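Local coordinates for protein ECF RNA polymerase sigma factor SigK (Mycobacterium tuberculosis, PDB 4NQW) that probably acts as an initiation factor that directs RNA polymerase to specific promoters and is kept inactive by an anti-sigma factor until regulated proteolysis releases it, at residues A[100-105]-A[164-169]. Sequence-based numbering, arbitrary orientation.
Sequences MAHRRA and LAYYGG
The imidazole of H102 and the phenol ring of Y166 meet in an offset (parallel-displaced) stack, a compact example of how an aromatic pair, among other contacts, can join helices of two domains. H102 lies on helix 93-111 of sigma-70 domain 2, and Y166 sits near the C-terminal end of helix 156-167 in domain 4, the domain that carries the predicted helix-turn-helix.

Stacking dominates. The ring planes are inclined by just 8°, and the centroids lie 3.8 Å apart, close enough for the faces to overlap substantially. In both residues CG is anti to the backbone N, chi1 being -174° in H102 and -167° in Y166. CB of H102 already heads toward helix 156-167, and the anti CG carries the imidazole on in that direction; CB of Y166 sets off to the side, and its anti CG brings the phenol ring round onto the imidazole face. The backbones stay well separated, with 8.2 Å between the CA atoms of H102 and Y166, and these two residues account for nearly all of the buried surface.

Apolar packing from other parts of the fold completes the surroundings. L57 of helix 42-62 touches both H102 and Y166 and so brings a second domain 2 helix to the junction. A protein chain other than this one also packs against H102 and Y166, so the buried ring pair sits beside an intermolecular interface.

One polar link is found further along the junction. The carbonyl oxygen of G169, the first residue to leave helical angles, accepts a hydrogen bond from NE of R110, giving the two domains a further tie. Within the stack itself, CE1 of Y166 lies over the centre of the H102 ring, 3.3 Å above its plane.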
loop_
_atom_site.group_PDB
_atom_site.type_symbol
_atom_site.label_atom_id
_atom_site.label_comp_id
_atom_site.label_asym_id
_atom_site.label_seq_id
_atom_site.Cartn_x
_atom_site.Cartn_y
_atom_site.Cartn_z
ATOM N N MET A 100 2.285 -2.205 3.954
ATOM C CA MET A 100 3.111 -3.391 4.197
ATOM C C MET A 100 2.523 -4.634 3.524
ATOM O O MET A 100 3.263 -5.533 3.127
ATOM C CB MET A 100 3.329 -3.622 5.699
ATOM C CG MET A 100 2.098 -4.021 6.498
ATOM S SD MET A 100 2.500 -4.702 8.121
ATOM C CE MET A 100 3.421 -3.350 8.853
ATOM N N ALA A 101 1.197 -4.669 3.395
ATOM C CA ALA A 101 0.499 -5.762 2.709
ATOM C C ALA A 101 0.787 -5.737 1.213
ATOM O O ALA A 101 1.049 -6.775 0.600
ATOM C CB ALA A 101 -0.999 -5.670 2.954
ATOM N N HIS A 102 0.734 -4.542 0.635
ATOM C CA HIS A 102 1.029 -4.353 -0.777
ATOM C C HIS A 102 2.484 -4.672 -1.092
ATOM O O HIS A 102 2.786 -5.321 -2.095
ATOM C CB HIS A 102 0.742 -2.917 -1.191
ATOM C CG HIS A 102 0.884 -2.687 -2.657
ATOM N ND1 HIS A 102 -0.105 -3.018 -3.553
ATOM C CD2 HIS A 102 1.908 -2.190 -3.390
ATOM C CE1 HIS A 102 0.299 -2.725 -4.775
ATOM N NE2 HIS A 102 1.516 -2.219 -4.704
ATOM N N ARG A 103 3.381 -4.193 -0.238
ATOM C CA ARG A 103 4.808 -4.446 -0.398
ATOM C C ARG A 103 5.089 -5.947 -0.418
ATOM O O ARG A 103 5.905 -6.414 -1.213
ATOM C CB ARG A 103 5.592 -3.776 0.733
ATOM C CG ARG A 103 7.097 -4.001 0.683
ATOM C CD ARG A 103 7.761 -3.557 1.973
ATOM N NE ARG A 103 9.156 -3.992 2.047
ATOM C CZ ARG A 103 10.218 -3.212 1.847
ATOM N NH1 ARG A 103 10.078 -1.921 1.567
ATOM N NH2 ARG A 103 11.438 -3.726 1.940
ATOM N N ARG A 104 4.402 -6.690 0.448
ATOM C CA ARG A 104 4.602 -8.133 0.563
ATOM C C ARG A 104 4.036 -8.885 -0.641
ATOM O O ARG A 104 4.674 -9.798 -1.159
ATOM C CB ARG A 104 3.975 -8.657 1.860
ATOM C CG ARG A 104 4.434 -10.051 2.255
ATOM C CD ARG A 104 3.995 -10.392 3.669
ATOM N NE ARG A 104 4.811 -9.724 4.686
ATOM C CZ ARG A 104 5.879 -10.252 5.286
ATOM N NH1 ARG A 104 6.304 -11.474 4.989
ATOM N NH2 ARG A 104 6.535 -9.545 6.198
ATOM N N ALA A 105 2.841 -8.494 -1.082
ATOM C CA ALA A 105 2.201 -9.114 -2.244
ATOM C C ALA A 105 2.979 -8.856 -3.536
ATOM O O ALA A 105 3.209 -9.776 -4.325
ATOM C CB ALA A 105 0.774 -8.616 -2.388
ATOM N N LEU A 164 -0.863 -0.999 -13.831
ATOM C CA LEU A 164 0.384 -1.736 -14.056
ATOM C C LEU A 164 1.314 -1.697 -12.844
ATOM O O LEU A 164 1.858 -2.725 -12.446
ATOM C CB LEU A 164 1.115 -1.198 -15.290
ATOM C CG LEU A 164 0.428 -1.437 -16.639
ATOM C CD1 LEU A 164 1.159 -0.681 -17.735
ATOM C CD2 LEU A 164 0.355 -2.918 -16.980
ATOM N N ALA A 165 1.493 -0.516 -12.257
ATOM C CA ALA A 165 2.425 -0.351 -11.142
ATOM C C ALA A 165 1.887 -0.950 -9.853
ATOM O O ALA A 165 2.529 -1.803 -9.244
ATOM C CB ALA A 165 2.752 1.117 -10.933
ATOM N N TYR A 166 0.705 -0.498 -9.443
ATOM C CA TYR A 166 0.128 -0.907 -8.169
ATOM C C TYR A 166 -0.382 -2.352 -8.226
ATOM O O TYR A 166 0.136 -3.212 -7.525
ATOM C CB TYR A 166 -0.978 0.064 -7.743
ATOM C CG TYR A 166 -1.420 -0.092 -6.308
ATOM C CD1 TYR A 166 -0.620 0.352 -5.255
ATOM C CD2 TYR A 166 -2.646 -0.673 -6.000
ATOM C CE1 TYR A 166 -1.028 0.210 -3.937
ATOM C CE2 TYR A 166 -3.061 -0.821 -4.689
ATOM C CZ TYR A 166 -2.251 -0.379 -3.662
ATOM O OH TYR A 166 -2.670 -0.528 -2.361
ATOM N N TYR A 167 -1.366 -2.630 -9.076
ATOM C CA TYR A 167 -1.943 -3.980 -9.139
ATOM C C TYR A 167 -1.063 -4.997 -9.864
ATOM O O TYR A 167 -0.940 -6.135 -9.413
ATOM C CB TYR A 167 -3.342 -3.946 -9.756
ATOM C CG TYR A 167 -4.334 -3.182 -8.911
ATOM C CD1 TYR A 167 -4.517 -3.498 -7.567
ATOM C CD2 TYR A 167 -5.090 -2.141 -9.451
ATOM C CE1 TYR A 167 -5.420 -2.804 -6.785
ATOM C CE2 TYR A 167 -5.999 -1.437 -8.674
ATOM C CZ TYR A 167 -6.160 -1.774 -7.342
ATOM O OH TYR A 167 -7.059 -1.084 -6.565
ATOM N N GLY A 168 -0.450 -4.588 -10.971
ATOM C CA GLY A 168 0.426 -5.468 -11.748
ATOM C C GLY A 168 1.801 -5.681 -11.137
ATOM O O GLY A 168 2.522 -6.598 -11.535
ATOM N N GLY A 169 2.175 -4.828 -10.185
ATOM C CA GLY A 169 3.446 -4.957 -9.473
ATOM C C GLY A 169 4.673 -4.484 -10.237
ATOM O O GLY A 169 5.801 -4.732 -9.808
#